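Local structure of alpha-L-rhamnosidase (Aspergillus terreus, 6GSZ) at residues Arg479-Ile484 / Gly768-Glu773; Gly430-Asn436 / Leu798-Lys804; Leu229-Leu233 / Ile245-Trp251; Val115-Arg121 / Leu289-Leu294. The protein probably hydrolyses terminal non-reducing alpha-L-rhamnose residues in alpha-L-rhamnosides, as an N-glycosylated, calcium-binding fungal glycosidase. One frame throughout, in Å; residues are numbered along the deposited sequence. Where two conformers were deposited one is given.

Interaction 1: residues Arg479-Ile484 / Gly768-Glu773; sequences RTANFI and GSWLHE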
loop_
_atom_site.group_PDB
_atom_site.type_symbol
_atom_site.label_atom_id
_atom_site.label_comp_id
_atom_site.label_asym_id
_atom_site.label_seq_id
_atom_site.Cartn_x
_atom_site.Cartn_y
_atom_site.Cartn_z
ATOM N N ARG A 479 -6.968 7.620 -4.003
ATOM C CA ARG A 479 -7.952 8.382 -3.281
ATOM C C ARG A 479 -8.707 7.491 -2.282
ATOM O O ARG A 479 -9.012 7.900 -1.146
ATOM C CB ARG A 479 -8.907 9.036 -4.285
ATOM C CG ARG A 479 -9.964 9.963 -3.712
ATOM C CD ARG A 479 -10.648 10.629 -4.884
ATOM N NE ARG A 479 -11.765 11.478 -4.500
ATOM C CZ ARG A 479 -12.394 12.278 -5.386
ATOM N NH1 ARG A 479 -11.952 12.409 -6.641
ATOM N NH2 ARG A 479 -13.440 12.980 -4.992
ATOM N N THR A 480 -9.030 6.276 -2.708
ATOM C CA THR A 480 -9.637 5.268 -1.871
ATOM C C THR A 480 -8.633 4.778 -0.791
ATOM O O THR A 480 -8.929 4.704 0.413
ATOM C CB THR A 480 -10.168 4.100 -2.721
ATOM O OG1 THR A 480 -11.110 4.590 -3.684
ATOM C CG2 THR A 480 -10.811 3.043 -1.839
ATOM N N ALA A 481 -7.437 4.396 -1.249
ATOM C CA ALA A 481 -6.463 3.754 -0.383
ATOM C C ALA A 481 -6.118 4.624 0.826
ATOM O O ALA A 481 -6.031 4.146 1.946
ATOM C CB ALA A 481 -5.190 3.514 -1.161
ATOM N N ASN A 482 -5.917 5.946 0.585
ATOM C CA ASN A 482 -5.429 6.839 1.578
ATOM C C ASN A 482 -6.479 7.159 2.668
ATOM O O ASN A 482 -6.128 7.730 3.717
ATOM C CB ASN A 482 -5.027 8.184 0.963
ATOM C CG ASN A 482 -3.907 8.138 -0.045
ATOM O OD1 ASN A 482 -3.266 7.070 -0.226
ATOM N ND2 ASN A 482 -3.540 9.283 -0.621
ATOM N N PHE A 483 -7.732 6.781 2.416
ATOM C CA PHE A 483 -8.760 6.861 3.423
ATOM C C PHE A 483 -8.754 5.597 4.297
ATOM O O PHE A 483 -8.940 5.645 5.535
ATOM C CB PHE A 483 -10.120 7.016 2.736
ATOM C CG PHE A 483 -11.295 7.223 3.654
ATOM C CD1 PHE A 483 -11.974 6.155 4.210
ATOM C CD2 PHE A 483 -11.772 8.504 3.921
ATOM C CE1 PHE A 483 -13.092 6.348 5.022
ATOM C CE2 PHE A 483 -12.922 8.696 4.687
ATOM C CZ PHE A 483 -13.571 7.619 5.248
ATOM N N ILE A 484 -8.556 4.429 3.667
ATOM C CA ILE A 484 -8.690 3.162 4.422
ATOM C C ILE A 484 -7.518 2.945 5.390
ATOM O O ILE A 484 -7.736 2.502 6.512
ATOM C CB ILE A 484 -8.885 1.977 3.464
ATOM C CG1 ILE A 484 -10.113 2.189 2.565
ATOM C CG2 ILE A 484 -8.954 0.662 4.226
ATOM C CD1 ILE A 484 -10.331 1.091 1.587
ATOM N N GLY A 768 -14.602 2.813 -3.857
ATOM C CA GLY A 768 -14.608 2.982 -2.427
ATOM C C GLY A 768 -14.670 4.447 -2.027
ATOM O O GLY A 768 -15.332 4.810 -1.032
ATOM N N SER A 769 -13.956 5.306 -2.751
ATOM C CA SER A 769 -13.963 6.742 -2.419
ATOM C C SER A 769 -15.353 7.350 -2.510
ATOM O O SER A 769 -15.624 8.313 -1.803
ATOM C CB SER A 769 -12.984 7.536 -3.256
ATOM O OG SER A 769 -13.290 7.491 -4.626
ATOM N N TRP A 770 -16.190 6.820 -3.404
ATOM C CA TRP A 770 -17.566 7.325 -3.500
ATOM C C TRP A 770 -18.354 6.881 -2.263
ATOM O O TRP A 770 -19.190 7.634 -1.717
ATOM C CB TRP A 770 -18.245 6.867 -4.795
ATOM C CG TRP A 770 -19.480 7.637 -5.142
ATOM C CD1 TRP A 770 -19.507 8.790 -5.855
ATOM C CD2 TRP A 770 -20.836 7.269 -4.859
ATOM N NE1 TRP A 770 -20.797 9.209 -5.985
ATOM C CE2 TRP A 770 -21.633 8.324 -5.360
ATOM C CE3 TRP A 770 -21.463 6.209 -4.190
ATOM C CZ2 TRP A 770 -23.021 8.312 -5.260
ATOM C CZ3 TRP A 770 -22.837 6.208 -4.091
ATOM C CH2 TRP A 770 -23.603 7.241 -4.629
ATOM N N LEU A 771 -18.151 5.647 -1.811
ATOM C CA LEU A 771 -18.767 5.195 -0.558
ATOM C C LEU A 771 -18.360 6.114 0.598
ATOM O O LEU A 771 -19.184 6.561 1.399
ATOM C CB LEU A 771 -18.368 3.756 -0.244
ATOM C CG LEU A 771 -18.604 2.711 -1.333
ATOM C CD1 LEU A 771 -18.212 1.319 -0.846
ATOM C CD2 LEU A 771 -19.961 2.660 -1.925
ATOM N N HIS A 772 -17.088 6.467 0.651
ATOM C CA HIS A 772 -16.567 7.261 1.753
ATOM C C HIS A 772 -17.121 8.689 1.685
ATOM O O HIS A 772 -17.463 9.273 2.747
ATOM C CB HIS A 772 -15.025 7.307 1.750
ATOM C CG HIS A 772 -14.344 5.972 1.776
ATOM N ND1 HIS A 772 -13.125 5.800 1.161
ATOM C CD2 HIS A 772 -14.694 4.787 2.327
ATOM C CE1 HIS A 772 -12.761 4.538 1.363
ATOM N NE2 HIS A 772 -13.699 3.890 2.077
ATOM N N GLU A 773 -17.009 9.294 0.491
ATOM C CA GLU A 773 -17.196 10.754 0.363
ATOM C C GLU A 773 -18.653 11.162 0.116
ATOM O O GLU A 773 -19.015 12.289 0.439
ATOM C CB GLU A 773 -16.374 11.325 -0.791
ATOM C CG GLU A 773 -14.872 11.103 -0.629
ATOM C CD GLU A 773 -14.038 11.770 -1.715
ATOM O OE1 GLU A 773 -14.593 12.584 -2.506
ATOM O OE2 GLU A 773 -12.851 11.415 -1.825
HETATM O O HOH W 1 -11.725 7.887 -0.177
#
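F483 lays its ring over the imidazole of H772 in an offset stack, the centroids 3.9 Å apart and the planes 14° from parallel; H772 CB also sits over the same phenyl ring, 3.8 Å from its centroid, as a CH-pi contact. F483 stacks on F805 of the C-terminal sheet as well. I484 CG1 packs 3.7 Å from H772 CE1. The two helical segments cross at 54°, axes 8.8 Å apart at closest, and G768 makes the closeness possible: T480 CG2 lies 3.8 Å from G768 CA, where a CB would clash. T480 OG1 receives a weak hydrogen bond from S769 N (3.1 Å). At the less buried edge, R479 and E773 form a two-pronged salt bridge, R479 NE to E773 OE2 at 2.9 Å and R479 NH2 to E773 OE1 at 2.8 Å. The histidine is held by both ring nitrogens: a water links H772 ND1 (2.8 Å) to R479 O (2.9 Å), while H772 NE2 hydrogen-bonds H443 NE2 on helix 437-453. Within the helical (alpha/alpha)6 catalytic domain, the contact thus ties an early helix to the last one, with both imidazole nitrogens bonded and an Arg-Glu salt bridge at its margin.

Interaction 2: residues Gly430-Asn436 / Leu798-Lys804; sequences GYFECSN and LQQASTK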
loop_
_atom_site.group_PDB
_atom_site.type_symbol
_atom_site.label_atom_id
_atom_site.label_comp_id
_atom_site.label_asym_id
_atom_site.label_seq_id
_atom_site.Cartn_x
_atom_site.Cartn_y
_atom_site.Cartn_z
ATOM N N GLY A 430 -9.774 4.045 8.024
ATOM C CA GLY A 430 -11.077 4.317 7.427
ATOM C C GLY A 430 -11.997 3.124 7.421
ATOM O O GLY A 430 -11.556 1.997 7.117
ATOM N N TYR A 431 -13.272 3.358 7.738
ATOM C CA TYR A 431 -14.261 2.318 7.949
ATOM C C TYR A 431 -15.570 2.747 7.291
ATOM O O TYR A 431 -15.928 3.933 7.351
ATOM C CB TYR A 431 -14.495 2.066 9.435
ATOM C CG TYR A 431 -13.263 1.779 10.256
ATOM C CD1 TYR A 431 -12.429 2.805 10.679
ATOM C CD2 TYR A 431 -12.900 0.480 10.565
ATOM C CE1 TYR A 431 -11.302 2.568 11.439
ATOM C CE2 TYR A 431 -11.753 0.219 11.313
ATOM C CZ TYR A 431 -10.946 1.262 11.723
ATOM O OH TYR A 431 -9.835 1.032 12.471
ATOM N N PHE A 432 -16.338 1.772 6.805
ATOM C CA PHE A 432 -17.611 2.054 6.178
ATOM C C PHE A 432 -18.528 0.837 6.289
ATOM O O PHE A 432 -18.115 -0.288 5.939
ATOM C CB PHE A 432 -17.414 2.430 4.701
ATOM C CG PHE A 432 -18.709 2.549 3.939
ATOM C CD1 PHE A 432 -19.440 3.740 3.912
ATOM C CD2 PHE A 432 -19.260 1.432 3.341
ATOM C CE1 PHE A 432 -20.655 3.809 3.233
ATOM C CE2 PHE A 432 -20.480 1.516 2.675
ATOM C CZ PHE A 432 -21.173 2.702 2.613
ATOM N N GLU A 433 -19.788 1.074 6.658
ATOM C CA GLU A 433 -20.823 0.058 6.511
ATOM C C GLU A 433 -22.152 0.780 6.285
ATOM O O GLU A 433 -22.289 1.963 6.617
ATOM C CB GLU A 433 -20.899 -0.860 7.727
ATOM C CG GLU A 433 -21.163 -0.169 9.024
ATOM C CD GLU A 433 -21.186 -1.174 10.164
ATOM O OE1 GLU A 433 -22.052 -2.055 10.158
ATOM O OE2 GLU A 433 -20.307 -1.116 11.002
ATOM N N CYS A 434 -23.128 0.040 5.755
ATOM C CA CYS A 434 -24.406 0.634 5.536
ATOM C C CYS A 434 -25.490 -0.422 5.656
ATOM O O CYS A 434 -25.211 -1.564 5.902
ATOM C CB CYS A 434 -24.447 1.383 4.211
ATOM S SG CYS A 434 -24.431 0.309 2.752
ATOM N N SER A 435 -26.748 -0.002 5.478
ATOM C CA SER A 435 -27.891 -0.882 5.640
ATOM C C SER A 435 -28.002 -1.947 4.543
ATOM O O SER A 435 -28.713 -2.927 4.741
ATOM C CB SER A 435 -29.182 -0.057 5.727
ATOM O OG SER A 435 -29.453 0.633 4.503
ATOM N N ASN A 436 -27.373 -1.726 3.383
ATOM C CA ASN A 436 -27.387 -2.669 2.283
ATOM C C ASN A 436 -26.229 -3.639 2.476
ATOM O O ASN A 436 -25.056 -3.267 2.356
ATOM C CB ASN A 436 -27.266 -1.953 0.942
ATOM C CG ASN A 436 -27.407 -2.865 -0.250
ATOM O OD1 ASN A 436 -26.750 -3.911 -0.313
ATOM N ND2 ASN A 436 -28.161 -2.423 -1.242
ATOM N N LEU A 798 -30.999 3.184 0.777
ATOM C CA LEU A 798 -30.299 3.009 2.052
ATOM C C LEU A 798 -31.127 3.623 3.179
ATOM O O LEU A 798 -31.702 4.716 3.010
ATOM C CB LEU A 798 -28.930 3.698 2.021
ATOM C CG LEU A 798 -27.883 3.116 1.082
ATOM C CD1 LEU A 798 -26.555 3.845 1.254
ATOM C CD2 LEU A 798 -27.704 1.649 1.318
ATOM N N GLN A 799 -31.165 2.934 4.318
ATOM C CA GLN A 799 -31.833 3.412 5.507
ATOM C C GLN A 799 -30.824 4.040 6.482
ATOM O O GLN A 799 -31.207 4.786 7.346
ATOM C CB GLN A 799 -32.597 2.259 6.166
ATOM C CG GLN A 799 -33.766 1.726 5.342
ATOM C CD GLN A 799 -33.474 0.435 4.604
ATOM O OE1 GLN A 799 -32.933 -0.527 5.159
ATOM N NE2 GLN A 799 -33.862 0.393 3.336
ATOM N N GLN A 800 -29.546 3.661 6.380
ATOM C CA GLN A 800 -28.514 4.178 7.281
ATOM C C GLN A 800 -27.119 3.876 6.739
ATOM O O GLN A 800 -26.948 2.956 5.935
ATOM C CB GLN A 800 -28.589 3.624 8.693
ATOM C CG GLN A 800 -28.604 2.133 8.836
ATOM C CD GLN A 800 -28.578 1.829 10.321
ATOM O OE1 GLN A 800 -27.519 1.792 10.956
ATOM N NE2 GLN A 800 -29.751 1.716 10.911
ATOM N N ALA A 801 -26.141 4.672 7.194
ATOM C CA ALA A 801 -24.737 4.358 6.919
ATOM C C ALA A 801 -23.859 4.970 7.997
ATOM O O ALA A 801 -24.179 6.017 8.568
ATOM C CB ALA A 801 -24.336 4.845 5.558
ATOM N N SER A 802 -22.744 4.286 8.266
ATOM C CA SER A 802 -21.771 4.715 9.247
ATOM C C SER A 802 -20.384 4.695 8.608
ATOM O O SER A 802 -19.924 3.662 8.094
ATOM C CB SER A 802 -21.799 3.846 10.493
ATOM O OG SER A 802 -23.075 3.879 11.107
ATOM N N THR A 803 -19.686 5.818 8.710
ATOM C CA THR A 803 -18.377 6.009 8.131
ATOM C C THR A 803 -17.488 6.659 9.181
ATOM O O THR A 803 -17.888 7.627 9.786
ATOM C CB THR A 803 -18.480 6.868 6.854
ATOM O OG1 THR A 803 -19.523 6.350 6.005
ATOM C CG2 THR A 803 -17.154 6.946 6.116
ATOM N N LYS A 804 -16.237 6.198 9.317
ATOM C CA LYS A 804 -15.291 6.724 10.257
ATOM C C LYS A 804 -13.955 6.933 9.539
ATOM O O LYS A 804 -13.546 6.068 8.746
ATOM C CB LYS A 804 -15.074 5.749 11.434
ATOM C CG LYS A 804 -16.317 5.358 12.208
ATOM C CD LYS A 804 -16.020 4.514 13.430
ATOM C CE LYS A 804 -17.291 4.027 14.089
ATOM N NZ LYS A 804 -17.031 3.072 15.196
HETATM O O HOH W 2 -30.642 -0.767 2.569
#
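Five backbone hydrogen bonds zip these segments together. Y431 and K804 exchange a pair, Y431 N to K804 O at 2.9 Å and K804 N to Y431 O at 3.0 Å; E433 and S802 do the same, E433 N to S802 O at 3.0 Å and S802 N to E433 O at 2.9 Å; S435 N to Q800 O (3.0 Å) adds the fifth just past strand 430-434. There S435 OG also accepts from Q799 N at 2.9 Å, carrying the pairing into the loop. The strands run antiparallel at 178°, 4.7 Å apart. F432-T803, between the two exchanging pairs, and C434-A801, just beyond, are non-hydrogen-bonded, with CA-CA distances of 4.5 and 4.0 Å. On their face C434 CB meets A801 CB at 3.7 Å, C434 SG meets L798 CD2 at 3.8 Å, and the edge of the F432 ring faces T803 OG1, 3.3 Å from F432 CD1. The other face, with Y431, E433, S802 and K804, is more open. The pairing joins the start of the catalytic six-hairpin range to the C-terminal domain's sheet, closing the chain across the helical part. Strand 430-434 forms one edge of this five-stranded antiparallel sheet, with strand 810-819 flanking 800-804 on its far side. F432, L798 and A801 rest on I775 of helix 768-775, and N436, at the N-cap position, starts helix 437-453.

Interaction 3: residues Leu229-Leu233 / Ile245-Trp251; sequences LLSLL and IPSDSSW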
loop_
_atom_site.group_PDB
_atom_site.type_symbol
_atom_site.label_atom_id
_atom_site.label_comp_id
_atom_site.label_asym_id
_atom_site.label_seq_id
_atom_site.Cartn_x
_atom_site.Cartn_y
_atom_site.Cartn_z
ATOM N N LEU A 229 24.455 -10.754 2.486
ATOM C CA LEU A 229 24.003 -10.279 3.807
ATOM C C LEU A 229 24.881 -9.084 4.208
ATOM O O LEU A 229 26.102 -9.133 4.118
ATOM C CB LEU A 229 24.225 -11.398 4.835
ATOM C CG LEU A 229 23.992 -11.016 6.294
ATOM C CD1 LEU A 229 22.549 -10.624 6.540
ATOM C CD2 LEU A 229 24.444 -12.110 7.220
ATOM N N LEU A 230 24.245 -8.010 4.695
ATOM C CA LEU A 230 24.960 -6.926 5.374
ATOM C C LEU A 230 24.376 -6.809 6.781
ATOM O O LEU A 230 23.147 -6.611 6.919
ATOM C CB LEU A 230 24.749 -5.620 4.604
ATOM C CG LEU A 230 25.412 -4.376 5.235
ATOM C CD1 LEU A 230 26.948 -4.518 5.240
ATOM C CD2 LEU A 230 24.984 -3.107 4.507
ATOM N N SER A 231 25.232 -6.793 7.806
ATOM C CA SER A 231 24.772 -6.829 9.201
ATOM C C SER A 231 25.779 -6.070 10.074
ATOM O O SER A 231 26.970 -6.287 9.927
ATOM C CB SER A 231 24.595 -8.271 9.642
ATOM O OG SER A 231 24.086 -8.400 10.968
ATOM N N LEU A 232 25.298 -5.268 11.009
ATOM C CA LEU A 232 26.135 -4.718 12.050
ATOM C C LEU A 232 25.368 -4.809 13.367
ATOM O O LEU A 232 24.273 -4.221 13.484
ATOM C CB LEU A 232 26.504 -3.263 11.743
ATOM C CG LEU A 232 27.429 -2.605 12.776
ATOM C CD1 LEU A 232 28.790 -3.308 12.778
ATOM C CD2 LEU A 232 27.518 -1.085 12.540
ATOM N N LEU A 233 25.948 -5.484 14.354
ATOM C CA LEU A 233 25.459 -5.516 15.722
ATOM C C LEU A 233 26.294 -4.530 16.537
ATOM O O LEU A 233 27.513 -4.566 16.491
ATOM C CB LEU A 233 25.592 -6.923 16.298
ATOM C CG LEU A 233 25.039 -7.082 17.712
ATOM C CD1 LEU A 233 23.534 -7.117 17.687
ATOM C CD2 LEU A 233 25.580 -8.341 18.360
ATOM N N ILE A 245 29.995 -5.753 15.908
ATOM C CA ILE A 245 30.140 -7.097 15.376
ATOM C C ILE A 245 29.630 -7.030 13.948
ATOM O O ILE A 245 28.394 -7.038 13.711
ATOM C CB ILE A 245 29.346 -8.162 16.163
ATOM C CG1 ILE A 245 29.623 -8.136 17.664
ATOM C CG2 ILE A 245 29.629 -9.548 15.568
ATOM C CD1 ILE A 245 31.048 -8.391 18.006
ATOM N N PRO A 246 30.538 -6.864 12.975
ATOM C CA PRO A 246 30.144 -6.715 11.585
ATOM C C PRO A 246 29.966 -8.031 10.844
ATOM O O PRO A 246 30.648 -9.033 11.163
ATOM C CB PRO A 246 31.323 -5.929 10.988
ATOM C CG PRO A 246 32.513 -6.521 11.718
ATOM C CD PRO A 246 31.995 -6.711 13.134
ATOM N N SER A 247 29.191 -8.007 9.755
ATOM C CA SER A 247 29.291 -9.022 8.719
ATOM C C SER A 247 30.642 -8.863 8.041
ATOM O O SER A 247 31.024 -7.781 7.601
ATOM C CB SER A 247 28.160 -8.913 7.728
ATOM O OG SER A 247 27.978 -7.576 7.260
ATOM N N ASP A 248 31.370 -9.986 7.894
ATOM C CA ASP A 248 32.687 -9.985 7.220
ATOM C C ASP A 248 33.056 -11.447 6.950
ATOM O O ASP A 248 32.252 -12.346 7.228
ATOM C CB ASP A 248 33.740 -9.236 8.031
ATOM C CG ASP A 248 34.111 -9.876 9.351
ATOM O OD1 ASP A 248 33.784 -11.074 9.549
ATOM O OD2 ASP A 248 34.723 -9.163 10.212
ATOM N N SER A 249 34.272 -11.655 6.425
ATOM C CA SER A 249 34.746 -12.955 5.934
ATOM C C SER A 249 35.051 -13.922 7.077
ATOM O O SER A 249 35.528 -15.055 6.842
ATOM C CB SER A 249 35.992 -12.771 5.115
ATOM O OG SER A 249 37.116 -12.620 5.974
ATOM N N SER A 250 34.859 -13.507 8.343
ATOM C CA SER A 250 34.952 -14.404 9.511
ATOM C C SER A 250 33.700 -15.274 9.737
ATOM O O SER A 250 33.733 -16.187 10.570
ATOM C CB SER A 250 35.329 -13.697 10.795
ATOM O OG SER A 250 34.242 -12.893 11.257
ATOM N N TRP A 251 32.591 -14.960 9.052
ATOM C CA TRP A 251 31.384 -15.737 9.197
ATOM C C TRP A 251 31.521 -17.061 8.444
ATOM O O TRP A 251 32.350 -17.188 7.553
ATOM C CB TRP A 251 30.202 -14.888 8.705
ATOM C CG TRP A 251 29.814 -13.698 9.520
ATOM C CD1 TRP A 251 30.621 -12.712 10.024
ATOM C CD2 TRP A 251 28.477 -13.382 9.896
ATOM N NE1 TRP A 251 29.867 -11.769 10.663
ATOM C CE2 TRP A 251 28.560 -12.175 10.618
ATOM C CE3 TRP A 251 27.229 -14.009 9.743
ATOM C CZ2 TRP A 251 27.419 -11.549 11.117
ATOM C CZ3 TRP A 251 26.106 -13.368 10.233
ATOM C CH2 TRP A 251 26.221 -12.184 10.956
HETATM O O HOH W 3 26.416 -8.433 12.419
#
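A serine hydroxyl takes over a strand's job here: S231 N donates to S247 OG at 2.9 Å, while S247 N gives the matching backbone bond to S231 O at 2.8 Å. The last hydrogen-bonded pair of the hairpin is L233-I245, with L233 N to I245 O at 3.0 Å and I245 N to L233 O at 2.8 Å. Next P246, which has no NH to give, occupies the non-hydrogen-bonded position opposite L232, so the proline costs the ladder nothing. A water joins S231 OG to I245 O, 2.7 Å from each. Beyond S247 the chain makes a type I turn from D248 to W251, with an Asx turn in which S250 N reaches D248 OD1 at 2.9 Å. The indole folds back, W251 NE1 bonding P246 O at 2.9 Å, and L229 CD2 packs 3.7 Å from W251 CZ3. S247 OG in turn hydrogen-bonds V115 O. The edge strand thus leaves the sheet of this N-terminal beta domain with S231 N, S247 N and P246 O all satisfied, and L229 packed against the indole that closes the turn.

Interaction 4: residues Val115-Arg121 / Leu289-Leu294; sequences VVIASDR and LGTHEL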
loop_
_atom_site.group_PDB
_atom_site.type_symbol
_atom_site.label_atom_id
_atom_site.label_comp_id
_atom_site.label_asym_id
_atom_site.label_seq_id
_atom_site.Cartn_x
_atom_site.Cartn_y
_atom_site.Cartn_z
ATOM N N VAL A 115 30.557 -5.347 5.858
ATOM C CA VAL A 115 30.533 -5.483 4.402
ATOM C C VAL A 115 29.493 -6.543 4.006
ATOM O O VAL A 115 29.037 -7.370 4.814
ATOM C CB VAL A 115 31.910 -5.848 3.826
ATOM C CG1 VAL A 115 32.938 -4.779 4.161
ATOM C CG2 VAL A 115 32.372 -7.227 4.259
ATOM N N VAL A 116 29.074 -6.472 2.748
ATOM C CA VAL A 116 28.176 -7.492 2.232
ATOM C C VAL A 116 28.965 -8.796 2.092
ATOM O O VAL A 116 30.023 -8.776 1.451
ATOM C CB VAL A 116 27.530 -7.093 0.895
ATOM C CG1 VAL A 116 26.663 -8.210 0.338
ATOM C CG2 VAL A 116 26.734 -5.806 1.016
ATOM N N ILE A 117 28.413 -9.885 2.650
ATOM C CA ILE A 117 29.061 -11.166 2.502
ATOM C C ILE A 117 28.159 -12.134 1.752
ATOM O O ILE A 117 26.940 -12.045 1.760
ATOM C CB ILE A 117 29.487 -11.735 3.849
ATOM C CG1 ILE A 117 28.293 -11.993 4.764
ATOM C CG2 ILE A 117 30.551 -10.841 4.466
ATOM C CD1 ILE A 117 28.661 -12.704 6.048
ATOM N N ALA A 118 28.840 -13.131 1.167
ATOM C CA ALA A 118 28.257 -14.209 0.462
ATOM C C ALA A 118 28.961 -15.505 0.852
ATOM O O ALA A 118 30.111 -15.502 1.282
ATOM C CB ALA A 118 28.362 -13.989 -1.030
ATOM N N SER A 119 28.261 -16.619 0.603
ATOM C CA SER A 119 28.856 -17.947 0.817
ATOM C C SER A 119 29.972 -18.274 -0.178
ATOM O O SER A 119 29.921 -17.912 -1.346
ATOM C CB SER A 119 27.767 -19.006 0.724
ATOM O OG SER A 119 28.276 -20.289 0.970
ATOM N N ASP A 120 30.931 -19.069 0.312
ATOM C CA ASP A 120 31.880 -19.712 -0.570
ATOM C C ASP A 120 31.224 -20.789 -1.435
ATOM O O ASP A 120 31.857 -21.270 -2.379
ATOM C CB ASP A 120 33.038 -20.280 0.238
ATOM C CG ASP A 120 34.159 -19.286 0.546
ATOM O OD1 ASP A 120 34.120 -18.124 0.050
ATOM O OD2 ASP A 120 35.115 -19.687 1.234
ATOM N N ARG A 121 29.997 -21.197 -1.126
ATOM C CA ARG A 121 29.268 -22.084 -2.051
ATOM C C ARG A 121 29.027 -21.342 -3.353
ATOM O O ARG A 121 28.566 -20.220 -3.324
ATOM C CB ARG A 121 27.943 -22.495 -1.445
ATOM C CG ARG A 121 27.121 -23.477 -2.248
ATOM C CD ARG A 121 25.809 -23.735 -1.534
ATOM N NE ARG A 121 24.927 -24.709 -2.155
ATOM C CZ ARG A 121 23.915 -24.432 -2.955
ATOM N NH1 ARG A 121 23.685 -23.188 -3.359
ATOM N NH2 ARG A 121 23.144 -25.434 -3.368
ATOM N N LEU A 289 30.942 -23.829 5.287
ATOM C CA LEU A 289 31.867 -23.189 4.380
ATOM C C LEU A 289 32.244 -21.810 4.896
ATOM O O LEU A 289 31.554 -21.245 5.758
ATOM C CB LEU A 289 31.203 -23.082 3.007
ATOM C CG LEU A 289 30.729 -24.391 2.403
ATOM C CD1 LEU A 289 30.094 -24.155 1.051
ATOM C CD2 LEU A 289 31.863 -25.389 2.295
ATOM N N GLY A 290 33.247 -21.217 4.239
ATOM C CA GLY A 290 33.562 -19.836 4.491
ATOM C C GLY A 290 32.600 -18.870 3.814
ATOM O O GLY A 290 31.586 -19.263 3.196
ATOM N N THR A 291 32.993 -17.604 3.938
ATOM C CA THR A 291 32.277 -16.470 3.363
ATOM C C THR A 291 33.306 -15.504 2.770
ATOM O O THR A 291 34.501 -15.574 3.099
ATOM C CB THR A 291 31.369 -15.749 4.384
ATOM O OG1 THR A 291 32.164 -15.269 5.479
ATOM C CG2 THR A 291 30.238 -16.613 4.900
ATOM N N HIS A 292 32.826 -14.615 1.892
ATOM C CA HIS A 292 33.680 -13.609 1.227
ATOM C C HIS A 292 32.877 -12.324 1.036
ATOM O O HIS A 292 31.654 -12.388 1.128
ATOM C CB HIS A 292 34.258 -14.181 -0.082
ATOM C CG HIS A 292 33.229 -14.579 -1.074
ATOM N ND1 HIS A 292 32.831 -15.887 -1.240
ATOM C CD2 HIS A 292 32.532 -13.853 -1.982
ATOM C CE1 HIS A 292 31.914 -15.948 -2.186
ATOM N NE2 HIS A 292 31.715 -14.715 -2.660
ATOM N N GLU A 293 33.564 -11.224 0.720
ATOM C CA GLU A 293 32.930 -9.930 0.552
ATOM C C GLU A 293 32.389 -9.773 -0.874
ATOM O O GLU A 293 33.038 -10.252 -1.846
ATOM C CB GLU A 293 33.902 -8.802 0.901
ATOM C CG GLU A 293 33.241 -7.439 0.933
ATOM C CD GLU A 293 34.165 -6.239 0.906
ATOM O OE1 GLU A 293 35.356 -6.444 0.995
ATOM O OE2 GLU A 293 33.642 -5.101 0.779
ATOM N N LEU A 294 31.255 -9.100 -1.018
ATOM C CA LEU A 294 30.676 -8.680 -2.312
ATOM C C LEU A 294 30.779 -7.157 -2.401
ATOM O O LEU A 294 30.315 -6.475 -1.489
ATOM C CB LEU A 294 29.191 -9.062 -2.331
ATOM C CG LEU A 294 28.887 -10.533 -2.431
ATOM C CD1 LEU A 294 27.414 -10.740 -2.776
ATOM C CD2 LEU A 294 29.772 -11.188 -3.452
HETATM O O HOH W 4 30.545 -4.870 0.713
HETATM O O HOH W 5 34.974 -22.273 2.236
HETATM O O HOH W 6 36.722 -17.990 2.444
#
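V115 opens the first segment by packing V115 CG2 3.4 Å from E293 CG, its carbonyl already taken by S247 OG of the neighbouring hairpin. V116 O then accepts from L294 N at 2.8 Å, and V116 CG1 lies 3.8 Å from L294 CB; a water bridges V116 N (3.0 Å), E293 OE2 (3.1 Å) and L294 O (2.7 Å). I117, across from E293 in a non-hydrogen-bonded pair, lets I117 CA approach H292 O to 3.2 Å in a CA-H...O contact, while its side chain packs on L229, F134 and W251. A118 is the centre of the pairing: A118 N to H292 O and H292 N to A118 O are both 2.9 Å, and A118 CB rests 3.8 Å from L294 CG. S119 turns its CB away from the partner; S119 OG bonds S253 OG and accepts from R121 N at 2.9 Å, an ST turn that bends the chain. D120 N still reaches G290 O at 3.0 Å, and D120 OD1 takes a hydrogen bond from H292 ND1 at 2.9 Å, with waters joining D120 OD2 to G290 N and, weakly, T291 O. R121 CB touches L289 CD1 at 3.7 Å, while its guanidinium turns to E124 in a salt bridge. This is a short two-stranded antiparallel ribbon, its strand segments at 136° to each other, that packs against the beta sheets of the N-terminal domain and joins chain parts 168 residues apart.

The four contacts fall into two touching pairs on well-separated parts of the molecule. Interactions 3 and 4, with centres 10 Å apart, belong to the N-terminal beta region; along the chain the hairpin 228-246 lies between the two strands that pair in interaction 4, and W251 O to T291 OG1 (2.8 Å) joins the two contacts. Interactions 1 and 2, centres 13 Å apart, come later: along the chain, the helices of interaction 1 fall between the two strands of interaction 2, and I484 O to G430 N (3.0 Å) links helix to sheet. Thus interaction 2 brackets the helical domain and fastens its start to the C-terminal sheet. Centres across the pairs are about 45 to 56 Å apart.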